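Local coordinates for 2OG-Fe dioxygenase family protein (Methylibium petroleiphilum, PDB 3PL0) that probably acts as an iron-dependent dioxygenase of the 2-oxoglutarate type, built on a double-stranded beta-helix (cupin) fold, at residues V4-P9 and F201-P206; F24-P29 and T208-D213; A174-G179 and D239-T244; E187-D192 and I218-P223. One frame throughout, in Å; residues are numbered along the deposited sequence. Where two conformers were deposited one is given.

In the fold
Contacts 2 and 3 are the buried backbone ladders of the larger antiparallel sheet of the double-stranded beta-helix, and they are tied together because strand 172-181 of contact 3 pairs with strand 209-213 of contact 2. Contact 4 belongs to the smaller, three-stranded sheet: one of its faces packs on leucines of contact 2, while the other, partly exposed, carries a charged network. Contact 1 differs from all three. It has no hydrogen bond between its segments and rests on a few apolar side chains where the N-terminal loop meets the connection from the smaller sheet to the larger one. Hydrogen-bonded strands thus dominate contacts 2 to 4, and only contact 4 adds a salt bridge between its two strands.

Contact 1: residues V4-P9 and F201-P206; sequences VDIELP and FTLEQP
The N-terminal loop ahead of helix 12-22 packs here on the double-stranded beta-helix, against the end of strand 198-201 of the smaller sheet and the loop that leads on to strand 209-213 of the larger one. Residues 4-6 form an inverse gamma turn centred on Asp5, with a weak bond from Ile6 N to Val4 O (2.9 Å). Across this turn Val4 and Ile6 both direct their side chains at segment 201-206, while the carboxylate of Asp5 forms a salt bridge with Arg18 of the helix that follows. No hydrogen bond links the two segments, so the contact rests mainly on apolar side chains. Phe201 is its centre. Its CG takes the crowded position between the backbone N and the carbonyl carbon (chi1 52°), and the two aliphatic residues meet the ring obliquely at different carbons. Val4 CG1, anti to its backbone N, comes to 3.8 Å from Phe201 CG, and Val4 CG2 lies 4.1 Å from Phe201 CD1. Ile6 has CG1 anti to its backbone N as well (chi1 -166°), which carries the end of the chain to the other ortho carbon, with Ile6 CD1 4.1 Å from Phe201 CD2. Thr188 and Val190 of strand 183-192 also pack on Phe201, which lies buried between that strand and the N-terminal loop. The same methyl of Ile6 stands over the backbone, Ile6 CD1 being 3.9 Å from Thr202 O. Leu203 completes the cluster: its CD2 lies in the plane of the Phe201 ring, at the edge, and touches Ile6 CD1 at 4.2 Å.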
loop_
_atom_site.group_PDB
_atom_site.type_symbol
_atom_site.label_atom_id
_atom_site.label_comp_id
_atom_site.label_asym_id
_atom_site.label_seq_id
_atom_site.Cartn_x
_atom_site.Cartn_y
_atom_site.Cartn_z
ATOM N N VAL A 4 5.525 -13.209 11.071
ATOM C CA VAL A 4 4.331 -12.655 10.508
ATOM C C VAL A 4 3.459 -12.356 11.714
ATOM O O VAL A 4 2.810 -13.272 12.248
ATOM C CB VAL A 4 3.640 -13.675 9.605
ATOM C CG1 VAL A 4 2.319 -13.083 9.039
ATOM C CG2 VAL A 4 4.547 -14.050 8.478
ATOM N N ASP A 5 3.446 -11.095 12.154
ATOM C CA ASP A 5 2.830 -10.733 13.445
ATOM C C ASP A 5 1.370 -10.378 13.222
ATOM O O ASP A 5 0.933 -9.261 13.514
ATOM C CB ASP A 5 3.611 -9.586 14.108
ATOM C CG ASP A 5 5.043 -9.993 14.433
ATOM O OD1 ASP A 5 5.203 -10.743 15.400
ATOM O OD2 ASP A 5 5.995 -9.646 13.660
ATOM N N ILE A 6 0.615 -11.355 12.704
ATOM C CA ILE A 6 -0.732 -11.087 12.180
ATOM C C ILE A 6 -1.791 -11.376 13.233
ATOM O O ILE A 6 -2.953 -11.062 13.029
ATOM C CB ILE A 6 -0.970 -11.837 10.860
ATOM C CG1 ILE A 6 -2.217 -11.303 10.133
ATOM C CG2 ILE A 6 -1.047 -13.340 11.097
ATOM C CD1 ILE A 6 -2.165 -11.550 8.628
ATOM N N GLU A 7 -1.376 -11.907 14.378
ATOM C CA GLU A 7 -2.279 -12.209 15.493
ATOM C C GLU A 7 -2.077 -11.262 16.688
ATOM O O GLU A 7 -3.052 -10.766 17.268
ATOM C CB GLU A 7 -2.095 -13.674 15.941
ATOM C CG GLU A 7 -2.131 -14.703 14.788
ATOM C CD GLU A 7 -2.518 -16.116 15.237
ATOM O OE1 GLU A 7 -1.798 -16.703 16.073
ATOM O OE2 GLU A 7 -3.540 -16.639 14.737
ATOM N N LEU A 8 -0.812 -11.032 17.051
ATOM C CA LEU A 8 -0.514 -10.185 18.197
ATOM C C LEU A 8 -0.029 -8.775 17.767
ATOM O O LEU A 8 0.683 -8.616 16.775
ATOM C CB LEU A 8 0.494 -10.870 19.125
ATOM C CG LEU A 8 0.028 -12.214 19.723
ATOM C CD1 LEU A 8 0.918 -12.617 20.881
ATOM C CD2 LEU A 8 -1.420 -12.141 20.168
ATOM N N PRO A 9 -0.440 -7.744 18.534
ATOM C CA PRO A 9 -0.058 -6.359 18.221
ATOM C C PRO A 9 1.404 -6.012 18.528
ATOM O O PRO A 9 1.900 -6.271 19.623
ATOM C CB PRO A 9 -1.015 -5.539 19.082
ATOM C CG PRO A 9 -1.247 -6.383 20.292
ATOM C CD PRO A 9 -1.123 -7.835 19.843
ATOM N N PHE A 201 0.925 -15.086 3.637
ATOM C CA PHE A 201 -0.138 -14.895 4.600
ATOM C C PHE A 201 -1.261 -14.126 3.900
ATOM O O PHE A 201 -1.031 -13.424 2.939
ATOM C CB PHE A 201 0.373 -14.117 5.819
ATOM C CG PHE A 201 1.067 -12.839 5.481
ATOM C CD1 PHE A 201 2.430 -12.822 5.243
ATOM C CD2 PHE A 201 0.366 -11.654 5.391
ATOM C CE1 PHE A 201 3.051 -11.643 4.907
ATOM C CE2 PHE A 201 0.971 -10.482 5.079
ATOM C CZ PHE A 201 2.312 -10.459 4.803
ATOM N N THR A 202 -2.487 -14.281 4.377
ATOM C CA THR A 202 -3.622 -13.618 3.769
ATOM C C THR A 202 -4.133 -12.559 4.706
ATOM O O THR A 202 -4.511 -12.863 5.836
ATOM C CB THR A 202 -4.737 -14.612 3.457
ATOM O OG1 THR A 202 -4.238 -15.600 2.557
ATOM C CG2 THR A 202 -5.916 -13.904 2.823
ATOM N N LEU A 203 -4.144 -11.321 4.233
ATOM C CA LEU A 203 -4.733 -10.229 4.991
ATOM C C LEU A 203 -6.248 -10.373 4.951
ATOM O O LEU A 203 -6.831 -10.478 3.884
ATOM C CB LEU A 203 -4.290 -8.868 4.420
ATOM C CG LEU A 203 -2.771 -8.597 4.465
ATOM C CD1 LEU A 203 -2.387 -7.437 3.533
ATOM C CD2 LEU A 203 -2.255 -8.367 5.838
ATOM N N GLU A 204 -6.862 -10.372 6.131
ATOM C CA GLU A 204 -8.287 -10.601 6.285
ATOM C C GLU A 204 -9.017 -9.593 7.167
ATOM O O GLU A 204 -10.218 -9.415 6.980
ATOM C CB GLU A 204 -8.535 -12.009 6.854
ATOM C CG GLU A 204 -8.029 -13.117 5.933
ATOM C CD GLU A 204 -8.334 -14.542 6.435
ATOM O OE1 GLU A 204 -8.298 -14.766 7.663
ATOM O OE2 GLU A 204 -8.574 -15.435 5.576
ATOM N N GLN A 205 -8.341 -8.949 8.125
ATOM C CA GLN A 205 -9.034 -8.004 9.011
ATOM C C GLN A 205 -8.769 -6.581 8.563
ATOM O O GLN A 205 -7.625 -6.165 8.442
ATOM C CB GLN A 205 -8.619 -8.189 10.472
ATOM C CG GLN A 205 -8.982 -9.554 11.067
ATOM C CD GLN A 205 -10.439 -9.922 10.856
ATOM O OE1 GLN A 205 -10.755 -11.055 10.471
ATOM N NE2 GLN A 205 -11.335 -8.966 11.086
ATOM N N PRO A 206 -9.835 -5.809 8.310
ATOM C CA PRO A 206 -9.588 -4.449 7.888
ATOM C C PRO A 206 -8.680 -3.693 8.823
ATOM O O PRO A 206 -8.728 -3.897 10.029
ATOM C CB PRO A 206 -10.976 -3.839 7.872
ATOM C CG PRO A 206 -11.855 -4.978 7.506
ATOM C CD PRO A 206 -11.269 -6.154 8.215
#

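Contact 2: residues F24-P29 and T208-D213; sequences FCVLTP and TVLLLD
Strand 24-27 extends the larger sheet of the double-stranded beta-helix by pairing antiparallel with strand 209-213, their axes 163° apart in direction. Four backbone hydrogen bonds make the ladder, two in each hydrogen-bonded pair. Around Cys25 and Leu211, Leu211 N points almost straight along the C=O axis at Cys25 O (2.8 Å), whereas Cys25 N reaches a lone pair of Leu211 O. In the other pair, Leu27 with Val209, the bond from Leu27 N to Val209 O is likewise 2.8 Å and in the carbonyl plane. CA-H...O contacts supplement these bonds, the shortest from Phe24 CA to Leu211 O. Apolar side chains line both faces. With Cys25 and Leu27, Leu211 CD1 sits between two neighbours, 3.8 Å from Cys25 SG and 3.8 Å from Leu27 CD1, and the leucine packs beyond them on Leu127, Leu130 and Phe131 of helix 118-134. On the face of Phe24, Val26, Leu210 and Leu212, Leu210 CD1 meets Phe24 CD2 obliquely at 3.9 Å, and Val190 of the smaller sheet backs this cluster. The polar end of Thr208 is held by Gln205 O, which it meets through OG1 in a hydrogen bond; this turns OG1 alongside the ring of Pro29, 3.6 Å from Pro29 CD. An alanine here would probably loosen the end of the ladder, since both this bond and the methyl that fills the corner beside strand 24-27 would be gone. That methyl, Thr208 CG2, is anti to its own backbone N and lies 3.6 Å from Val26 CG1 and 3.4 Å from Leu27 O.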
loop_
_atom_site.group_PDB
_atom_site.type_symbol
_atom_site.label_atom_id
_atom_site.label_comp_id
_atom_site.label_asym_id
_atom_site.label_seq_id
_atom_site.Cartn_x
_atom_site.Cartn_y
_atom_site.Cartn_z
ATOM N N PHE A 24 10.350 -6.288 6.975
ATOM C CA PHE A 24 8.893 -6.062 6.943
ATOM C C PHE A 24 8.327 -6.358 8.310
ATOM O O PHE A 24 8.973 -6.985 9.149
ATOM C CB PHE A 24 8.177 -6.919 5.898
ATOM C CG PHE A 24 8.030 -8.380 6.289
ATOM C CD1 PHE A 24 9.103 -9.250 6.186
ATOM C CD2 PHE A 24 6.840 -8.861 6.790
ATOM C CE1 PHE A 24 8.980 -10.569 6.572
ATOM C CE2 PHE A 24 6.718 -10.206 7.192
ATOM C CZ PHE A 24 7.779 -11.037 7.072
ATOM N N CYS A 25 7.113 -5.907 8.529
ATOM C CA CYS A 25 6.349 -6.378 9.654
ATOM C C CYS A 25 4.867 -6.137 9.382
ATOM O O CYS A 25 4.506 -5.302 8.538
ATOM C CB CYS A 25 6.774 -5.688 10.934
ATOM S SG CYS A 25 6.375 -3.947 11.011
ATOM N N VAL A 26 4.033 -6.855 10.117
ATOM C CA VAL A 26 2.601 -6.701 10.038
ATOM C C VAL A 26 2.087 -6.046 11.312
ATOM O O VAL A 26 2.409 -6.516 12.391
ATOM C CB VAL A 26 1.968 -8.079 9.872
ATOM C CG1 VAL A 26 0.388 -7.991 9.863
ATOM C CG2 VAL A 26 2.519 -8.760 8.590
ATOM N N LEU A 27 1.279 -4.987 11.184
ATOM C CA LEU A 27 0.572 -4.398 12.323
ATOM C C LEU A 27 -0.880 -4.896 12.283
ATOM O O LEU A 27 -1.591 -4.704 11.277
ATOM C CB LEU A 27 0.567 -2.860 12.242
ATOM C CG LEU A 27 1.923 -2.171 12.080
ATOM C CD1 LEU A 27 1.676 -0.684 12.006
ATOM C CD2 LEU A 27 2.865 -2.501 13.282
ATOM N N THR A 28 -1.328 -5.498 13.379
ATOM C CA THR A 28 -2.735 -5.841 13.527
ATOM C C THR A 28 -3.512 -4.519 13.590
ATOM O O THR A 28 -2.921 -3.458 13.901
ATOM C CB THR A 28 -2.993 -6.647 14.824
ATOM O OG1 THR A 28 -2.672 -5.845 15.978
ATOM C CG2 THR A 28 -2.153 -7.948 14.862
ATOM N N PRO A 29 -4.832 -4.556 13.334
ATOM C CA PRO A 29 -5.642 -3.345 13.513
ATOM C C PRO A 29 -5.483 -2.710 14.899
ATOM O O PRO A 29 -5.465 -1.495 15.012
ATOM C CB PRO A 29 -7.065 -3.840 13.272
ATOM C CG PRO A 29 -6.908 -5.105 12.447
ATOM C CD PRO A 29 -5.661 -5.712 12.961
ATOM N N THR A 208 -5.511 -4.102 8.917
ATOM C CA THR A 208 -4.254 -4.770 9.053
ATOM C C THR A 208 -3.293 -4.077 8.080
ATOM O O THR A 208 -3.661 -3.815 6.929
ATOM C CB THR A 208 -4.327 -6.296 8.755
ATOM O OG1 THR A 208 -5.345 -6.904 9.577
ATOM C CG2 THR A 208 -2.940 -6.938 9.043
ATOM N N VAL A 209 -2.086 -3.757 8.552
ATOM C CA VAL A 209 -1.070 -3.084 7.735
ATOM C C VAL A 209 0.252 -3.851 7.573
ATOM O O VAL A 209 0.851 -4.294 8.526
ATOM C CB VAL A 209 -0.818 -1.681 8.251
ATOM C CG1 VAL A 209 0.078 -0.948 7.284
ATOM C CG2 VAL A 209 -2.163 -0.973 8.415
ATOM N N LEU A 210 0.703 -3.983 6.323
ATOM C CA LEU A 210 1.986 -4.561 6.025
ATOM C C LEU A 210 2.947 -3.416 5.772
ATOM O O LEU A 210 2.757 -2.664 4.822
ATOM C CB LEU A 210 1.897 -5.449 4.776
ATOM C CG LEU A 210 3.192 -5.998 4.152
ATOM C CD1 LEU A 210 3.903 -6.877 5.160
ATOM C CD2 LEU A 210 2.867 -6.757 2.857
ATOM N N LEU A 211 3.979 -3.334 6.593
ATOM C CA LEU A 211 5.077 -2.381 6.452
ATOM C C LEU A 211 6.236 -3.068 5.752
ATOM O O LEU A 211 6.586 -4.207 6.120
ATOM C CB LEU A 211 5.528 -1.847 7.816
ATOM C CG LEU A 211 4.418 -1.162 8.663
ATOM C CD1 LEU A 211 4.927 -0.612 9.994
ATOM C CD2 LEU A 211 3.655 -0.052 7.840
ATOM N N LEU A 212 6.807 -2.418 4.730
ATOM C CA LEU A 212 7.895 -2.980 3.912
ATOM C C LEU A 212 9.066 -1.975 3.780
ATOM O O LEU A 212 8.870 -0.798 3.525
ATOM C CB LEU A 212 7.409 -3.276 2.478
ATOM C CG LEU A 212 6.221 -4.221 2.286
ATOM C CD1 LEU A 212 5.646 -4.090 0.861
ATOM C CD2 LEU A 212 6.622 -5.691 2.569
ATOM N N ASP A 213 10.282 -2.459 3.961
ATOM C CA ASP A 213 11.481 -1.716 3.591
ATOM C C ASP A 213 11.734 -2.098 2.157
ATOM O O ASP A 213 12.235 -3.201 1.817
ATOM C CB ASP A 213 12.637 -2.107 4.480
ATOM C CG ASP A 213 13.938 -1.420 4.107
ATOM O OD1 ASP A 213 14.068 -0.816 3.014
ATOM O OD2 ASP A 213 14.850 -1.525 4.934
#

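Contact 3: residues A174-G179 and D239-T244; sequences AVVFIG and DTLVLT
A buried antiparallel strand pair, interrupted by a classic beta bulge, joins strands 172-181 and 237-246 near the centre of the chain, within the larger sheet of the double-stranded beta-helix. Regular pairing runs from Ala174 with Leu243 through Val176 with Leu241, each a doubly hydrogen-bonded pair. The straightest bond is Val176 N to Leu241 O (2.8 Å, 175° at the hydrogen). Beyond Phe177 the register slips by one, and Ile178 and Gly179 both face Asp239. Asp239 O consequently accepts two donors, Ile178 N at 3.0 Å and Gly179 N at 3.2 Å, each standing above the carbonyl plane. The return bond, Asp239 N to Gly179 O, is short at 2.8 Å and lies in the carbonyl plane. Bulging turns Ile178 over the partner strand: its CB comes 3.4 Å from Asp239 O, and CG1, anti to its own carbonyl carbon, lies 3.7 Å from Thr240 C. The ring of Phe177, with CG anti to the backbone N (chi1 178°), receives Gly179 N over its centre, 3.9 Å above the plane. Val176 CB packs against Leu241 CB at 3.9 Å on the face that also holds Ala174 and Leu243. The carboxylate of Asp239 forms a salt bridge with Arg150 of strand 141-152. That strand flanks 237-246 on its other edge, as strand 209-213 flanks 172-181, and helix 118-134 lies against the face of Ala174, Leu241 and Leu243 through Trp120, Leu124 and Leu127.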
loop_
_atom_site.group_PDB
_atom_site.type_symbol
_atom_site.label_atom_id
_atom_site.label_comp_id
_atom_site.label_asym_id
_atom_site.label_seq_id
_atom_site.Cartn_x
_atom_site.Cartn_y
_atom_site.Cartn_z
ATOM N N ALA A 174 3.717 0.943 2.756
ATOM C CA ALA A 174 2.685 0.363 3.609
ATOM C C ALA A 174 1.560 -0.085 2.736
ATOM O O ALA A 174 1.019 0.702 1.958
ATOM C CB ALA A 174 2.144 1.366 4.614
ATOM N N VAL A 175 1.200 -1.355 2.860
ATOM C CA VAL A 175 -0.019 -1.887 2.247
ATOM C C VAL A 175 -1.076 -2.048 3.345
ATOM O O VAL A 175 -0.923 -2.876 4.256
ATOM C CB VAL A 175 0.218 -3.247 1.605
ATOM C CG1 VAL A 175 -1.102 -3.767 0.956
ATOM C CG2 VAL A 175 1.349 -3.171 0.554
ATOM N N VAL A 176 -2.156 -1.285 3.250
ATOM C CA VAL A 176 -3.208 -1.306 4.274
ATOM C C VAL A 176 -4.324 -2.165 3.683
ATOM O O VAL A 176 -4.768 -1.915 2.559
ATOM C CB VAL A 176 -3.766 0.085 4.572
ATOM C CG1 VAL A 176 -4.852 -0.016 5.650
ATOM C CG2 VAL A 176 -2.646 1.026 4.966
ATOM N N PHE A 177 -4.733 -3.212 4.399
ATOM C CA PHE A 177 -5.865 -4.036 3.955
ATOM C C PHE A 177 -7.137 -3.350 4.362
ATOM O O PHE A 177 -7.328 -3.042 5.542
ATOM C CB PHE A 177 -5.826 -5.425 4.550
ATOM C CG PHE A 177 -6.979 -6.266 4.149
ATOM C CD1 PHE A 177 -7.049 -6.779 2.861
ATOM C CD2 PHE A 177 -7.979 -6.572 5.052
ATOM C CE1 PHE A 177 -8.127 -7.540 2.454
ATOM C CE2 PHE A 177 -9.069 -7.340 4.664
ATOM C CZ PHE A 177 -9.148 -7.819 3.356
ATOM N N ILE A 178 -7.995 -3.060 3.385
ATOM C CA ILE A 178 -9.187 -2.257 3.635
ATOM C C ILE A 178 -10.415 -3.174 3.767
ATOM O O ILE A 178 -11.213 -2.992 4.665
ATOM C CB ILE A 178 -9.371 -1.263 2.541
ATOM C CG1 ILE A 178 -8.162 -0.293 2.525
ATOM C CG2 ILE A 178 -10.726 -0.545 2.610
ATOM C CD1 ILE A 178 -8.113 0.685 3.719
ATOM N N GLY A 179 -10.539 -4.137 2.877
ATOM C CA GLY A 179 -11.569 -5.159 3.012
ATOM C C GLY A 179 -11.604 -6.097 1.841
ATOM O O GLY A 179 -10.879 -5.909 0.858
ATOM N N ASP A 239 -10.110 -4.748 -1.562
ATOM C CA ASP A 239 -9.763 -3.364 -1.362
ATOM C C ASP A 239 -8.524 -3.241 -0.526
ATOM O O ASP A 239 -8.438 -3.851 0.534
ATOM C CB ASP A 239 -10.891 -2.659 -0.586
ATOM C CG ASP A 239 -12.215 -2.626 -1.376
ATOM O OD1 ASP A 239 -12.147 -2.655 -2.606
ATOM O OD2 ASP A 239 -13.292 -2.545 -0.767
ATOM N N THR A 240 -7.594 -2.415 -1.008
ATOM C CA THR A 240 -6.335 -2.110 -0.347
ATOM C C THR A 240 -6.020 -0.611 -0.536
ATOM O O THR A 240 -6.640 0.123 -1.385
ATOM C CB THR A 240 -5.183 -2.914 -0.950
ATOM O OG1 THR A 240 -5.202 -2.810 -2.381
ATOM C CG2 THR A 240 -5.234 -4.367 -0.556
ATOM N N LEU A 241 -5.064 -0.153 0.259
ATOM C CA LEU A 241 -4.464 1.166 0.127
ATOM C C LEU A 241 -2.972 1.010 0.133
ATOM O O LEU A 241 -2.440 0.540 1.134
ATOM C CB LEU A 241 -4.841 2.027 1.312
ATOM C CG LEU A 241 -4.204 3.418 1.353
ATOM C CD1 LEU A 241 -4.598 4.294 0.138
ATOM C CD2 LEU A 241 -4.614 4.076 2.662
ATOM N N VAL A 242 -2.294 1.427 -0.936
ATOM C CA VAL A 242 -0.833 1.395 -0.976
ATOM C C VAL A 242 -0.276 2.803 -0.762
ATOM O O VAL A 242 -0.663 3.752 -1.467
ATOM C CB VAL A 242 -0.314 0.811 -2.297
ATOM C CG1 VAL A 242 1.254 0.885 -2.370
ATOM C CG2 VAL A 242 -0.850 -0.652 -2.473
ATOM N N LEU A 243 0.599 2.950 0.223
ATOM C CA LEU A 243 1.252 4.232 0.515
ATOM C C LEU A 243 2.739 4.040 0.287
ATOM O O LEU A 243 3.337 3.062 0.793
ATOM C CB LEU A 243 0.988 4.685 1.961
ATOM C CG LEU A 243 -0.463 4.902 2.445
ATOM C CD1 LEU A 243 -0.566 5.125 3.986
ATOM C CD2 LEU A 243 -1.122 6.037 1.688
ATOM N N THR A 244 3.361 4.918 -0.492
ATOM C CA THR A 244 4.767 4.813 -0.689
ATOM C C THR A 244 5.449 6.044 -0.108
ATOM O O THR A 244 4.943 7.173 -0.218
ATOM C CB THR A 244 5.137 4.646 -2.167
ATOM O OG1 THR A 244 4.758 5.811 -2.887
ATOM C CG2 THR A 244 4.465 3.430 -2.755
#

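Contact 4: residues E187-D192 and I218-P223; sequences ETRVFD and IHESTP
Strands 188-192 and 218-221 of the smaller sheet run antiparallel at 165°, with doubly bonded pairs at Arg189 with Glu220 and at Phe191 with Ile218. Next to these pairs, Glu187 N donates to Thr222 OG1 (2.9 Å) and Thr222 N to Glu187 O. Arg189 joins two carboxylates. Its chain bends at chi2 (92°), bringing the guanidinium back so that Arg189 NE points nearly straight at the anti lone pair of Glu187 OE1 (2.8 Å). The other side serves the partner strand: Arg189 NH1 meets Glu220 OE2 nearly along its C-O axis at 2.9 Å, with the two planar groups only 19° apart. Thr222 CG2 lies over one face of the guanidinium, off its centre, 3.4 Å from Arg189 NE. Beside the network, Glu220 OE2 lies at the edge of the Phe191 ring, 4.0 Å from Phe191 CE2. At Arg189, a leucine would remove the guanidinium and with it the bonds to Glu187 OE1 and Glu220 OE2, and would probably weaken the cross-strand link. On the opposite face His219 hydrogen-bonds Asp168 and meets the ring of His166, consistent with the HXD...H metal triad of this dioxygenase superfamily. One face thus carries the likely metal ligand and the other a salt-bridge network, in which Arg189, together with Arg200 at Glu187 OE2, would probably keep the carboxylates ionised.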
loop_
_atom_site.group_PDB
_atom_site.type_symbol
_atom_site.label_atom_id
_atom_site.label_comp_id
_atom_site.label_asym_id
_atom_site.label_seq_id
_atom_site.Cartn_x
_atom_site.Cartn_y
_atom_site.Cartn_z
ATOM N N GLU A 187 -3.499 -13.838 -1.485
ATOM C CA GLU A 187 -2.551 -14.110 -0.444
ATOM C C GLU A 187 -1.339 -13.254 -0.709
ATOM O O GLU A 187 -0.879 -13.184 -1.836
ATOM C CB GLU A 187 -2.148 -15.573 -0.554
ATOM C CG GLU A 187 -1.117 -16.002 0.411
ATOM C CD GLU A 187 -0.808 -17.473 0.233
ATOM O OE1 GLU A 187 -0.143 -17.842 -0.782
ATOM O OE2 GLU A 187 -1.258 -18.238 1.129
ATOM N N THR A 188 -0.801 -12.620 0.312
ATOM C CA THR A 188 0.424 -11.822 0.186
ATOM C C THR A 188 1.621 -12.734 0.334
ATOM O O THR A 188 1.613 -13.646 1.172
ATOM C CB THR A 188 0.530 -10.782 1.320
ATOM O OG1 THR A 188 -0.663 -9.992 1.326
ATOM C CG2 THR A 188 1.777 -9.862 1.159
ATOM N N ARG A 189 2.653 -12.481 -0.448
ATOM C CA ARG A 189 3.986 -13.024 -0.152
ATOM C C ARG A 189 5.036 -11.917 -0.043
ATOM O O ARG A 189 5.023 -10.961 -0.842
ATOM C CB ARG A 189 4.412 -13.974 -1.251
ATOM C CG ARG A 189 3.716 -15.305 -1.221
ATOM C CD ARG A 189 2.474 -15.346 -2.054
ATOM N NE ARG A 189 1.983 -16.705 -2.271
ATOM C CZ ARG A 189 2.400 -17.484 -3.259
ATOM N NH1 ARG A 189 3.292 -17.035 -4.131
ATOM N NH2 ARG A 189 1.914 -18.699 -3.412
ATOM N N VAL A 190 5.944 -12.064 0.933
ATOM C CA VAL A 190 7.081 -11.160 1.123
ATOM C C VAL A 190 8.344 -12.011 1.096
ATOM O O VAL A 190 8.369 -13.077 1.727
ATOM C CB VAL A 190 6.954 -10.417 2.431
ATOM C CG1 VAL A 190 8.156 -9.420 2.602
ATOM C CG2 VAL A 190 5.653 -9.651 2.422
ATOM N N PHE A 191 9.341 -11.601 0.299
ATOM C CA PHE A 191 10.593 -12.314 0.238
ATOM C C PHE A 191 11.753 -11.389 0.568
ATOM O O PHE A 191 11.767 -10.246 0.151
ATOM C CB PHE A 191 10.824 -12.847 -1.174
ATOM C CG PHE A 191 9.760 -13.769 -1.661
ATOM C CD1 PHE A 191 9.852 -15.125 -1.433
ATOM C CD2 PHE A 191 8.694 -13.274 -2.389
ATOM C CE1 PHE A 191 8.869 -15.998 -1.892
ATOM C CE2 PHE A 191 7.684 -14.128 -2.857
ATOM C CZ PHE A 191 7.778 -15.501 -2.606
ATOM N N ASP A 192 12.746 -11.918 1.245
ATOM C CA ASP A 192 14.069 -11.303 1.325
ATOM C C ASP A 192 14.595 -10.988 -0.079
ATOM O O ASP A 192 14.597 -11.839 -0.935
ATOM C CB ASP A 192 15.039 -12.310 1.942
ATOM C CG ASP A 192 16.404 -11.694 2.279
ATOM O OD1 ASP A 192 16.642 -10.534 1.917
ATOM O OD2 ASP A 192 17.236 -12.394 2.887
ATOM N N ILE A 218 11.005 -7.845 -1.407
ATOM C CA ILE A 218 10.093 -7.756 -2.539
ATOM C C ILE A 218 8.782 -8.455 -2.160
ATOM O O ILE A 218 8.724 -9.227 -1.202
ATOM C CB ILE A 218 10.691 -8.311 -3.844
ATOM C CG1 ILE A 218 11.061 -9.808 -3.715
ATOM C CG2 ILE A 218 11.920 -7.426 -4.319
ATOM C CD1 ILE A 218 11.580 -10.405 -5.008
ATOM N N HIS A 219 7.707 -8.150 -2.876
ATOM C CA HIS A 219 6.421 -8.674 -2.464
ATOM C C HIS A 219 5.481 -8.830 -3.654
ATOM O O HIS A 219 5.808 -8.448 -4.799
ATOM C CB HIS A 219 5.835 -7.783 -1.366
ATOM C CG HIS A 219 5.443 -6.423 -1.855
ATOM N ND1 HIS A 219 4.134 -6.076 -2.145
ATOM C CD2 HIS A 219 6.198 -5.341 -2.165
ATOM C CE1 HIS A 219 4.102 -4.831 -2.599
ATOM N NE2 HIS A 219 5.340 -4.356 -2.603
ATOM N N GLU A 220 4.330 -9.433 -3.397
ATOM C CA GLU A 220 3.379 -9.780 -4.455
ATOM C C GLU A 220 2.127 -10.197 -3.773
ATOM O O GLU A 220 2.107 -10.387 -2.548
ATOM C CB GLU A 220 3.933 -10.915 -5.357
ATOM C CG GLU A 220 4.076 -12.257 -4.628
ATOM C CD GLU A 220 4.631 -13.364 -5.459
ATOM O OE1 GLU A 220 5.435 -13.110 -6.380
ATOM O OE2 GLU A 220 4.343 -14.524 -5.106
ATOM N N SER A 221 1.048 -10.366 -4.534
ATOM C CA SER A 221 -0.091 -11.059 -3.986
ATOM C C SER A 221 -0.678 -11.940 -5.046
ATOM O O SER A 221 -0.623 -11.612 -6.228
ATOM C CB SER A 221 -1.139 -10.122 -3.424
ATOM O OG SER A 221 -1.683 -9.364 -4.441
ATOM N N THR A 222 -1.276 -13.043 -4.619
ATOM C CA THR A 222 -1.830 -13.995 -5.551
ATOM C C THR A 222 -3.167 -13.538 -6.123
ATOM O O THR A 222 -3.874 -12.776 -5.505
ATOM C CB THR A 222 -1.994 -15.347 -4.905
ATOM O OG1 THR A 222 -3.009 -15.271 -3.907
ATOM C CG2 THR A 222 -0.604 -15.805 -4.326
ATOM N N PRO A 223 -3.518 -14.025 -7.306
ATOM C CA PRO A 223 -4.792 -13.610 -7.921
ATOM C C PRO A 223 -6.024 -13.938 -7.055
ATOM O O PRO A 223 -6.017 -14.888 -6.238
ATOM C CB PRO A 223 -4.842 -14.428 -9.229
ATOM C CG PRO A 223 -3.480 -14.871 -9.469
ATOM C CD PRO A 223 -2.783 -14.993 -8.140
#